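Local atomic coordinates of CoA binding domain protein (Escherichia coli, PDB entry 3QA9), a protein that belongs to the CoA-binding domain family and has a Rossmann-type fold, a kind of fold that commonly holds nucleotide-containing cofactors. Residues V25-K30 / E57-R62; Q116-E119 / I123-A126; R89-A94 / P111-Q116; L7-I12 / E135-E140. All blocks are in the same frame, centred on the assembly; numbering follows the deposited sequence.

How the contacts relate
The chain opens contact 4 at the loop and first turn of helix 9-18 and closes it only at the end of helix 130-137, enclosing nearly the whole fold. Contacts 1, 3 and 2 nest inside. Contact 1 closes first, tying the loop after strand 21-25 to the turn at 57-62. Contact 3 then sets helix 87-97 beside helix 111-119, and contact 2 lays the end of the latter on edge strand 123-126; they share Q116, and their centres are 7 Å apart. V25 of contact 1 packs on F90 of contact 3, while L7 and I12 of contact 4 meet strand 123-126 of contact 2.

Contact 1 (V25-K30 / E57-R62); sequences VGASPK and EEVLGR
S28 O accepts a hydrogen bond from N36 ND2 and has V59 CG1 packed close against it, at 3.2 Å. The methyl gets there because CG1 stands anti to the V59 backbone N (chi1 176°), which turns the two branches of V59 to different parts of the facing loop. CG1 meets the S28 carbonyl, whereas V59 CG2 rests 4.2 Å from A27 CB and also 4.2 Å from P29 CD. V59 thus works as a single apolar knob against the run A27-P29, and no hydrogen bond links the two segments directly. The chain at 25-30 is shaped locally instead. S28 turns its CB away from V59 and its OG takes the backbone N of K30 at 3.2 Å, an ST turn that bends the chain around P29. On the other side, L60 and G61 both have positive phi, and the chain doubles back between V59 and R62, with a weak bond from R62 N to V59 O at 2.9 Å. Segment 25-30 leaves the first strand of the Rossmann-type sheet, in the region where such folds usually hold a nucleotide. The end of edge strand 48-52 lines the contact, with P51 against both A27 and V59 and N53 bonded to A27 O, and helix 34-43 lies beside it, contributing N36 and meeting L60 through M39.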
loop_
_atom_site.group_PDB
_atom_site.type_symbol
_atom_site.label_atom_id
_atom_site.label_comp_id
_atom_site.label_asym_id
_atom_site.label_seq_id
_atom_site.Cartn_x
_atom_site.Cartn_y
_atom_site.Cartn_z
ATOM N N VAL A 25 1.552 4.269 -3.235
ATOM C CA VAL A 25 2.033 4.551 -4.568
ATOM C C VAL A 25 0.953 4.597 -5.627
ATOM O O VAL A 25 0.191 3.664 -5.775
ATOM C CB VAL A 25 3.084 3.522 -4.947
ATOM C CG1 VAL A 25 3.482 3.704 -6.386
ATOM C CG2 VAL A 25 4.265 3.659 -4.028
ATOM N N GLY A 26 0.906 5.690 -6.379
ATOM C CA GLY A 26 -0.111 5.834 -7.403
ATOM C C GLY A 26 -1.273 6.658 -6.895
ATOM O O GLY A 26 -2.363 6.655 -7.455
ATOM N N ALA A 27 -1.020 7.357 -5.802
ATOM C CA ALA A 27 -2.022 8.203 -5.187
ATOM C C ALA A 27 -2.544 9.168 -6.212
ATOM O O ALA A 27 -1.820 9.607 -7.094
ATOM C CB ALA A 27 -1.435 8.962 -4.061
ATOM N N SER A 28 -3.803 9.535 -6.052
ATOM C CA SER A 28 -4.458 10.428 -6.980
ATOM C C SER A 28 -5.422 11.348 -6.265
ATOM O O SER A 28 -6.001 10.982 -5.245
ATOM C CB SER A 28 -5.181 9.598 -8.023
ATOM O OG SER A 28 -6.154 10.355 -8.706
ATOM N N PRO A 29 -5.602 12.567 -6.795
ATOM C CA PRO A 29 -6.498 13.567 -6.208
ATOM C C PRO A 29 -7.953 13.405 -6.642
ATOM O O PRO A 29 -8.852 14.022 -6.069
ATOM C CB PRO A 29 -5.894 14.876 -6.702
ATOM C CG PRO A 29 -5.489 14.508 -8.101
ATOM C CD PRO A 29 -4.853 13.138 -7.931
ATOM N N LYS A 30 -8.172 12.576 -7.660
ATOM C CA LYS A 30 -9.514 12.339 -8.186
ATOM C C LYS A 30 -10.304 11.508 -7.184
ATOM O O LYS A 30 -9.934 10.382 -6.861
ATOM C CB LYS A 30 -9.418 11.634 -9.535
ATOM C CG LYS A 30 -8.618 12.438 -10.548
ATOM C CD LYS A 30 -8.521 11.716 -11.873
ATOM C CE LYS A 30 -7.865 12.591 -12.931
ATOM N NZ LYS A 30 -7.857 11.930 -14.265
ATOM N N GLU A 57 1.818 16.712 -7.241
ATOM C CA GLU A 57 2.603 17.364 -6.216
ATOM C C GLU A 57 2.002 17.270 -4.812
ATOM O O GLU A 57 2.681 17.481 -3.823
ATOM C CB GLU A 57 2.869 18.807 -6.655
ATOM C CG GLU A 57 3.094 18.938 -8.184
ATOM C CD GLU A 57 4.335 18.199 -8.673
ATOM O OE1 GLU A 57 5.322 18.210 -7.917
ATOM O OE2 GLU A 57 4.335 17.631 -9.792
ATOM N N GLU A 58 0.718 16.966 -4.730
ATOM C CA GLU A 58 0.068 16.753 -3.442
ATOM C C GLU A 58 -1.279 16.048 -3.625
ATOM O O GLU A 58 -1.974 16.237 -4.617
ATOM C CB GLU A 58 -0.094 18.069 -2.669
ATOM C CG GLU A 58 -0.997 17.991 -1.442
ATOM C CD GLU A 58 -1.417 19.356 -0.971
ATOM O OE1 GLU A 58 -1.706 20.198 -1.843
ATOM O OE2 GLU A 58 -1.478 19.583 0.253
ATOM N N VAL A 59 -1.592 15.172 -2.679
ATOM C CA VAL A 59 -2.837 14.424 -2.687
ATOM C C VAL A 59 -3.471 14.348 -1.303
ATOM O O VAL A 59 -2.818 14.040 -0.322
ATOM C CB VAL A 59 -2.645 13.000 -3.237
ATOM C CG1 VAL A 59 -3.959 12.236 -3.125
ATOM C CG2 VAL A 59 -2.190 13.047 -4.684
ATOM N N LEU A 60 -4.769 14.629 -1.270
ATOM C CA LEU A 60 -5.592 14.666 -0.061
ATOM C C LEU A 60 -4.946 15.477 1.047
ATOM O O LEU A 60 -4.973 15.115 2.228
ATOM C CB LEU A 60 -5.917 13.262 0.424
ATOM C CG LEU A 60 -7.034 12.577 -0.376
ATOM C CD1 LEU A 60 -6.986 11.099 -0.190
ATOM C CD2 LEU A 60 -8.386 13.103 0.040
ATOM N N GLY A 61 -4.391 16.610 0.639
ATOM C CA GLY A 61 -3.755 17.512 1.572
ATOM C C GLY A 61 -2.452 16.970 2.116
ATOM O O GLY A 61 -2.128 17.197 3.276
ATOM N N ARG A 62 -1.715 16.226 1.302
ATOM C CA ARG A 62 -0.438 15.698 1.743
ATOM C C ARG A 62 0.561 15.793 0.611
ATOM O O ARG A 62 0.219 15.606 -0.547
ATOM C CB ARG A 62 -0.582 14.248 2.190
ATOM C CG ARG A 62 -1.251 14.012 3.542
ATOM C CD ARG A 62 -0.290 13.155 4.327
ATOM N NE ARG A 62 -0.796 12.512 5.529
ATOM C CZ ARG A 62 -0.020 11.804 6.343
ATOM N NH1 ARG A 62 1.265 11.675 6.070
ATOM N NH2 ARG A 62 -0.525 11.213 7.410
#

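Contact 2 (Q116-E119 / I123-A126)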
loop_
_atom_site.group_PDB
_atom_site.type_symbol
_atom_site.label_atom_id
_atom_site.label_comp_id
_atom_site.label_asym_id
_atom_site.label_seq_id
_atom_site.Cartn_x
_atom_site.Cartn_y
_atom_site.Cartn_z
ATOM N N GLN A 116 11.217 -10.678 -6.029
ATOM C CA GLN A 116 12.341 -9.865 -5.595
ATOM C C GLN A 116 12.113 -9.358 -4.170
ATOM O O GLN A 116 12.999 -9.412 -3.330
ATOM C CB GLN A 116 12.536 -8.698 -6.558
ATOM C CG GLN A 116 13.807 -7.949 -6.313
ATOM C CD GLN A 116 14.027 -6.887 -7.354
ATOM O OE1 GLN A 116 13.100 -6.501 -8.064
ATOM N NE2 GLN A 116 15.252 -6.403 -7.454
ATOM N N ALA A 117 10.914 -8.878 -3.891
ATOM C CA ALA A 117 10.604 -8.409 -2.541
ATOM C C ALA A 117 10.718 -9.551 -1.542
ATOM O O ALA A 117 11.319 -9.398 -0.481
ATOM C CB ALA A 117 9.213 -7.838 -2.485
ATOM N N LYS A 118 10.140 -10.695 -1.887
ATOM C CA LYS A 118 10.200 -11.847 -1.010
ATOM C C LYS A 118 11.616 -12.253 -0.689
ATOM O O LYS A 118 11.939 -12.561 0.453
ATOM C CB LYS A 118 9.455 -13.032 -1.624
ATOM C CG LYS A 118 7.991 -12.887 -1.451
ATOM C CD LYS A 118 7.214 -13.984 -2.130
ATOM C CE LYS A 118 6.790 -15.045 -1.167
ATOM N NZ LYS A 118 5.986 -16.075 -1.903
ATOM N N GLU A 119 12.461 -12.252 -1.706
ATOM C CA GLU A 119 13.852 -12.623 -1.524
ATOM C C GLU A 119 14.565 -11.669 -0.580
ATOM O O GLU A 119 15.475 -12.080 0.141
ATOM C CB GLU A 119 14.577 -12.661 -2.875
ATOM C CG GLU A 119 14.161 -13.829 -3.768
ATOM C CD GLU A 119 14.541 -15.179 -3.182
ATOM O OE1 GLU A 119 15.718 -15.357 -2.799
ATOM O OE2 GLU A 119 13.668 -16.068 -3.106
ATOM N N ILE A 123 7.211 -9.161 3.129
ATOM C CA ILE A 123 5.994 -9.936 2.990
ATOM C C ILE A 123 5.291 -9.334 1.787
ATOM O O ILE A 123 5.385 -8.143 1.522
ATOM C CB ILE A 123 5.116 -9.831 4.245
ATOM C CG1 ILE A 123 5.816 -10.541 5.413
ATOM C CG2 ILE A 123 3.752 -10.461 3.990
ATOM C CD1 ILE A 123 5.057 -10.429 6.723
ATOM N N ILE A 124 4.593 -10.196 1.067
ATOM C CA ILE A 124 3.883 -9.869 -0.159
ATOM C C ILE A 124 2.380 -10.091 0.050
ATOM O O ILE A 124 1.990 -11.137 0.535
ATOM C CB ILE A 124 4.395 -10.840 -1.306
ATOM C CG1 ILE A 124 5.770 -10.430 -1.834
ATOM C CG2 ILE A 124 3.443 -10.916 -2.410
ATOM C CD1 ILE A 124 6.162 -9.050 -1.576
ATOM N N VAL A 125 1.547 -9.110 -0.282
ATOM C CA VAL A 125 0.092 -9.276 -0.204
ATOM C C VAL A 125 -0.311 -9.029 -1.653
ATOM O O VAL A 125 0.150 -8.065 -2.256
ATOM C CB VAL A 125 -0.591 -8.233 0.717
ATOM C CG1 VAL A 125 -2.102 -8.466 0.724
ATOM C CG2 VAL A 125 -0.049 -8.360 2.135
ATOM N N ALA A 126 -1.135 -9.894 -2.233
ATOM C CA ALA A 126 -1.490 -9.699 -3.633
ATOM C C ALA A 126 -2.949 -9.948 -3.967
ATOM O O ALA A 126 -3.585 -10.880 -3.461
ATOM C CB ALA A 126 -0.594 -10.568 -4.515
#
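K118 and I124 meet at about a right angle, the aliphatic part of the lysine passing across the branch of the isoleucine that points to the helix. Their closest atoms are K118 CG and I124 CG1, 3.3 Å apart, with K118 CD following at 3.8 Å from the same CG1. Beyond CD the lysine chain bends (chi3 100°), carrying its amine onward past the apolar overlap. I124 turns CG1 toward the helix, and an unusual second torsion (chi2 -20°) leaves CD1 nearly eclipsing CA. That twist brings CD1 against A117, where I124 CD1 and A117 CB stand 3.4 Å apart. Both carbon pairs are closer than ordinary van der Waals contact, so either the packing is strained or the placing of CD1 is somewhat doubtful. I124 CG1 also touches A114 O one turn earlier, so a single side chain spans the helix from A114 to K118. These residues form the last step of a beta-alpha-beta unit, strand 101-104, helix 111-119 and strand 123-126, in which the end of the helix is laid back over the strand that follows it. I124 also packs on V102, and A117 on V91 of helix 87-97. With no hydrogen bond between the segments, adhesion is apolar: two buried residues close the inner side, while an exposed lysine supplies methylenes at the rim and keeps its charged end away from them.

Contact 3 (R89-A94 / P111-Q116); sequences RFVVYA and PLAARQ
V91 and A113 have the nearest CA atoms, 6.5 Å apart, between two helix segments that run almost parallel, their axes 7° apart and 9.3 Å from each other. Such side-by-side parallel helices belong to the Rossmann-type fold, where successive beta-alpha-beta crossovers stack helices on one face of the parallel sheet; here they are helix 87-97 and helix 111-119. V91 points its CB toward the neighbour and fits over A113. Its two methyls share the backbone carbonyl, V91 CG1 lying 3.7 Å and V91 CG2 3.9 Å from A113 O, and CG2 also meets A113 CB at 4.1 Å. One turn further along, Q116 reaches across toward helix 87-97: its CG is anti to the backbone N (chi1 -170°) and the chain beyond runs extended, which delivers the amide to V92. No hydrogen bond joins the two segments, so the amide adds van der Waals contact alone to this junction, on its more open side. Toward the sheet the same helices pack through F90 on L80 of strand 77-80, A94 on V78 and V102, and A114 on F104 of strand 101-104. At the outer edge, V92 CG2 comes obliquely to the end of the glutamine amide, with Q116 NE2 at 3.7 Å and Q116 OE1 only slightly farther, at 3.9 Å.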
loop_
_atom_site.group_PDB
_atom_site.type_symbol
_atom_site.label_atom_id
_atom_site.label_comp_id
_atom_site.label_asym_id
_atom_site.label_seq_id
_atom_site.Cartn_x
_atom_site.Cartn_y
_atom_site.Cartn_z
ATOM N N ARG A 89 10.152 -1.346 -9.839
ATOM C CA ARG A 89 10.777 -0.101 -9.417
ATOM C C ARG A 89 10.441 0.243 -7.967
ATOM O O ARG A 89 11.314 0.479 -7.136
ATOM C CB ARG A 89 10.272 0.974 -10.373
ATOM C CG ARG A 89 10.854 2.339 -10.297
ATOM C CD ARG A 89 10.368 3.122 -11.535
ATOM N NE ARG A 89 9.345 4.136 -11.263
ATOM C CZ ARG A 89 8.326 4.453 -12.067
ATOM N NH1 ARG A 89 8.129 3.837 -13.223
ATOM N NH2 ARG A 89 7.521 5.444 -11.731
ATOM N N PHE A 90 9.155 0.258 -7.665
ATOM C CA PHE A 90 8.711 0.582 -6.330
ATOM C C PHE A 90 9.101 -0.472 -5.326
ATOM O O PHE A 90 9.294 -0.183 -4.156
ATOM C CB PHE A 90 7.217 0.826 -6.372
ATOM C CG PHE A 90 6.869 1.904 -7.332
ATOM C CD1 PHE A 90 6.335 1.603 -8.572
ATOM C CD2 PHE A 90 7.036 3.235 -6.969
ATOM C CE1 PHE A 90 6.062 2.609 -9.487
ATOM C CE2 PHE A 90 6.771 4.251 -7.860
ATOM C CZ PHE A 90 6.236 3.941 -9.116
ATOM N N VAL A 91 9.240 -1.702 -5.789
ATOM C CA VAL A 91 9.677 -2.761 -4.905
ATOM C C VAL A 91 11.137 -2.559 -4.520
ATOM O O VAL A 91 11.507 -2.708 -3.368
ATOM C CB VAL A 91 9.518 -4.117 -5.569
ATOM C CG1 VAL A 91 10.381 -5.158 -4.857
ATOM C CG2 VAL A 91 8.065 -4.502 -5.521
ATOM N N VAL A 92 11.968 -2.216 -5.495
ATOM C CA VAL A 92 13.386 -1.985 -5.218
ATOM C C VAL A 92 13.503 -0.859 -4.208
ATOM O O VAL A 92 14.308 -0.911 -3.275
ATOM C CB VAL A 92 14.157 -1.598 -6.493
ATOM C CG1 VAL A 92 15.557 -1.113 -6.123
ATOM C CG2 VAL A 92 14.243 -2.794 -7.418
ATOM N N TYR A 93 12.691 0.170 -4.407
ATOM C CA TYR A 93 12.678 1.292 -3.498
ATOM C C TYR A 93 12.182 0.915 -2.130
ATOM O O TYR A 93 12.688 1.404 -1.129
ATOM C CB TYR A 93 11.836 2.419 -4.078
ATOM C CG TYR A 93 12.604 3.131 -5.131
ATOM C CD1 TYR A 93 13.968 3.273 -4.983
ATOM C CD2 TYR A 93 11.996 3.654 -6.259
ATOM C CE1 TYR A 93 14.723 3.914 -5.905
ATOM C CE2 TYR A 93 12.750 4.321 -7.213
ATOM C CZ TYR A 93 14.123 4.435 -7.013
ATOM O OH TYR A 93 14.938 5.109 -7.867
ATOM N N ALA A 94 11.192 0.034 -2.091
ATOM C CA ALA A 94 10.638 -0.421 -0.826
ATOM C C ALA A 94 11.703 -1.176 -0.045
ATOM O O ALA A 94 11.771 -1.092 1.188
ATOM C CB ALA A 94 9.438 -1.329 -1.069
ATOM N N PRO A 111 4.555 -10.989 -10.715
ATOM C CA PRO A 111 5.347 -12.090 -10.158
ATOM C C PRO A 111 6.805 -11.788 -9.891
ATOM O O PRO A 111 7.300 -12.003 -8.798
ATOM C CB PRO A 111 5.219 -13.195 -11.205
ATOM C CG PRO A 111 3.959 -12.937 -11.861
ATOM C CD PRO A 111 3.771 -11.440 -11.880
ATOM N N LEU A 112 7.510 -11.328 -10.915
ATOM C CA LEU A 112 8.933 -11.042 -10.753
ATOM C C LEU A 112 9.196 -10.017 -9.661
ATOM O O LEU A 112 10.125 -10.177 -8.870
ATOM C CB LEU A 112 9.535 -10.572 -12.074
ATOM C CG LEU A 112 9.566 -11.649 -13.162
ATOM C CD1 LEU A 112 10.088 -11.044 -14.449
ATOM C CD2 LEU A 112 10.437 -12.819 -12.722
ATOM N N ALA A 113 8.383 -8.967 -9.615
ATOM C CA ALA A 113 8.545 -7.929 -8.596
ATOM C C ALA A 113 8.286 -8.525 -7.216
ATOM O O ALA A 113 9.016 -8.256 -6.258
ATOM C CB ALA A 113 7.576 -6.773 -8.859
ATOM N N ALA A 114 7.240 -9.337 -7.119
ATOM C CA ALA A 114 6.889 -9.971 -5.849
ATOM C C ALA A 114 8.021 -10.853 -5.341
ATOM O O ALA A 114 8.381 -10.809 -4.163
ATOM C CB ALA A 114 5.613 -10.801 -6.009
ATOM N N ARG A 115 8.587 -11.654 -6.234
ATOM C CA ARG A 115 9.675 -12.550 -5.858
ATOM C C ARG A 115 10.888 -11.768 -5.358
ATOM O O ARG A 115 11.507 -12.128 -4.362
ATOM C CB ARG A 115 10.038 -13.443 -7.052
ATOM C CG ARG A 115 11.201 -14.438 -6.842
ATOM C CD ARG A 115 10.968 -15.409 -5.675
ATOM N NE ARG A 115 9.740 -16.197 -5.778
ATOM C CZ ARG A 115 9.633 -17.390 -6.366
ATOM N NH1 ARG A 115 10.688 -17.964 -6.923
ATOM N NH2 ARG A 115 8.462 -18.018 -6.377
ATOM N N GLN A 116 11.217 -10.678 -6.029
ATOM C CA GLN A 116 12.341 -9.865 -5.595
ATOM C C GLN A 116 12.113 -9.358 -4.170
ATOM O O GLN A 116 12.999 -9.412 -3.330
ATOM C CB GLN A 116 12.536 -8.698 -6.558
ATOM C CG GLN A 116 13.807 -7.949 -6.313
ATOM C CD GLN A 116 14.027 -6.887 -7.354
ATOM O OE1 GLN A 116 13.100 -6.501 -8.064
ATOM N NE2 GLN A 116 15.252 -6.403 -7.454
#

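Contact 4 (L7-I12 / E135-E140); sequences LTDEDI and ERLLGE
D9 swings its carboxylate out beside its own backbone N (chi1 -79°), and the R136 chain, extended at first, bends at chi3 (73°) to bring its guanidinium end-on to it. The two side chains meet at about a right angle in a salt bridge of two nearly straight bonds, R136 NH2 to D9 OD1 at 2.8 Å and R136 NH1 to D9 OD2 at 2.9 Å. Both oxygens lie close to the guanidinium plane, but the carboxylate plane is turned 58° from it, so R136 meets each oxygen from above the carboxylate plane. R136 NH2 has a second acidic partner, E133, which probably helps fix the guanidinium. Beneath the ion pair L137 fills the apolar side: L137 CD1 presses on I12 CG2 at 3.4 Å, a tight pair, and touches D9 O at 3.5 Å. L137 CD2 lies above one face of the R136 guanidinium, offset toward its rim. T8 and D11 cap the start of helix 9-18, T8 N giving a bond to D11 OD2 at 3.0 Å and D11 N a weak one to T8 OG1. The first turn of one helix is thereby clamped to the end of helix 130-137 by a bidentate salt bridge beside a capping box.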
loop_
_atom_site.group_PDB
_atom_site.type_symbol
_atom_site.label_atom_id
_atom_site.label_comp_id
_atom_site.label_asym_id
_atom_site.label_seq_id
_atom_site.Cartn_x
_atom_site.Cartn_y
_atom_site.Cartn_z
ATOM N N LEU A 7 -0.994 -15.942 1.997
ATOM C CA LEU A 7 -1.165 -15.638 3.410
ATOM C C LEU A 7 -2.554 -16.024 3.888
ATOM O O LEU A 7 -3.464 -16.223 3.090
ATOM C CB LEU A 7 -0.945 -14.147 3.664
ATOM C CG LEU A 7 0.387 -13.555 3.200
ATOM C CD1 LEU A 7 0.343 -12.044 3.373
ATOM C CD2 LEU A 7 1.542 -14.155 3.997
ATOM N N THR A 8 -2.701 -16.129 5.202
ATOM C CA THR A 8 -3.973 -16.468 5.814
ATOM C C THR A 8 -4.619 -15.168 6.261
ATOM O O THR A 8 -3.963 -14.127 6.333
ATOM C CB THR A 8 -3.783 -17.339 7.070
ATOM O OG1 THR A 8 -2.960 -16.635 8.012
ATOM C CG2 THR A 8 -3.118 -18.665 6.716
ATOM N N ASP A 9 -5.911 -15.225 6.554
ATOM C CA ASP A 9 -6.606 -14.045 7.037
ATOM C C ASP A 9 -5.937 -13.512 8.307
ATOM O O ASP A 9 -5.880 -12.312 8.514
ATOM C CB ASP A 9 -8.069 -14.367 7.322
ATOM C CG ASP A 9 -8.924 -14.414 6.063
ATOM O OD1 ASP A 9 -8.391 -14.194 4.954
ATOM O OD2 ASP A 9 -10.136 -14.667 6.203
ATOM N N GLU A 10 -5.422 -14.401 9.155
ATOM C CA GLU A 10 -4.747 -13.978 10.394
ATOM C C GLU A 10 -3.531 -13.101 10.085
ATOM O O GLU A 10 -3.316 -12.076 10.728
ATOM C CB GLU A 10 -4.309 -15.203 11.224
ATOM C CG GLU A 10 -3.277 -14.900 12.316
ATOM C CD GLU A 10 -3.752 -13.896 13.346
ATOM O OE1 GLU A 10 -2.910 -13.339 14.077
ATOM O OE2 GLU A 10 -4.966 -13.662 13.416
ATOM N N ASP A 11 -2.739 -13.515 9.099
ATOM C CA ASP A 11 -1.548 -12.765 8.697
ATOM C C ASP A 11 -1.946 -11.380 8.186
ATOM O O ASP A 11 -1.307 -10.385 8.483
ATOM C CB ASP A 11 -0.779 -13.473 7.564
ATOM C CG ASP A 11 -0.302 -14.869 7.929
ATOM O OD1 ASP A 11 0.061 -15.105 9.095
ATOM O OD2 ASP A 11 -0.289 -15.723 7.018
ATOM N N ILE A 12 -2.994 -11.332 7.378
ATOM C CA ILE A 12 -3.469 -10.067 6.837
ATOM C C ILE A 12 -3.909 -9.165 7.980
ATOM O O ILE A 12 -3.608 -7.975 8.016
ATOM C CB ILE A 12 -4.646 -10.296 5.878
ATOM C CG1 ILE A 12 -4.164 -11.070 4.654
ATOM C CG2 ILE A 12 -5.235 -8.969 5.473
ATOM C CD1 ILE A 12 -3.060 -10.370 3.894
ATOM N N GLU A 135 -12.162 -3.780 6.293
ATOM C CA GLU A 135 -13.595 -3.937 6.539
ATOM C C GLU A 135 -13.978 -5.392 6.823
ATOM O O GLU A 135 -14.847 -5.679 7.645
ATOM C CB GLU A 135 -14.390 -3.444 5.326
ATOM C CG GLU A 135 -14.027 -2.038 4.865
ATOM C CD GLU A 135 -14.792 -1.603 3.616
ATOM O OE1 GLU A 135 -15.030 -2.452 2.725
ATOM O OE2 GLU A 135 -15.139 -0.404 3.517
ATOM N N ARG A 136 -13.310 -6.305 6.137
ATOM C CA ARG A 136 -13.572 -7.735 6.250
ATOM C C ARG A 136 -13.014 -8.385 7.514
ATOM O O ARG A 136 -13.651 -9.222 8.147
ATOM C CB ARG A 136 -12.962 -8.429 5.031
ATOM C CG ARG A 136 -13.372 -9.852 4.825
ATOM C CD ARG A 136 -12.837 -10.372 3.493
ATOM N NE ARG A 136 -11.399 -10.632 3.474
ATOM C CZ ARG A 136 -10.820 -11.704 4.004
ATOM N NH1 ARG A 136 -11.548 -12.627 4.609
ATOM N NH2 ARG A 136 -9.512 -11.874 3.904
ATOM N N LEU A 137 -11.808 -7.979 7.870
ATOM C CA LEU A 137 -11.097 -8.557 8.997
ATOM C C LEU A 137 -11.110 -7.800 10.288
ATOM O O LEU A 137 -10.963 -8.378 11.353
ATOM C CB LEU A 137 -9.650 -8.785 8.597
ATOM C CG LEU A 137 -9.523 -9.699 7.396
ATOM C CD1 LEU A 137 -8.068 -9.959 7.109
ATOM C CD2 LEU A 137 -10.228 -10.992 7.694
ATOM N N LEU A 138 -11.221 -6.492 10.186
ATOM C CA LEU A 138 -11.258 -5.664 11.365
ATOM C C LEU A 138 -12.568 -4.905 11.244
ATOM O O LEU A 138 -12.641 -3.711 11.385
ATOM C CB LEU A 138 -10.059 -4.727 11.382
ATOM C CG LEU A 138 -8.691 -5.414 11.456
ATOM C CD1 LEU A 138 -7.618 -4.401 11.203
ATOM C CD2 LEU A 138 -8.471 -6.063 12.811
ATOM N N GLY A 139 -13.606 -5.670 10.962
ATOM C CA GLY A 139 -14.938 -5.141 10.809
ATOM C C GLY A 139 -15.551 -4.502 12.032
ATOM O O GLY A 139 -15.190 -4.872 13.189
ATOM N N GLU A 140 -16.464 -3.582 11.787
ATOM C CA GLU A 140 -17.158 -2.927 12.861
ATOM C C GLU A 140 -18.570 -2.740 12.347
ATOM O O GLU A 140 -18.752 -2.655 11.105
ATOM C CB GLU A 140 -16.387 -1.615 13.174
ATOM C CG GLU A 140 -16.295 -0.679 11.979
ATOM C CD GLU A 140 -15.444 0.549 12.261
ATOM O OE1 GLU A 140 -15.215 0.854 13.456
ATOM O OE2 GLU A 140 -15.017 1.223 11.293
#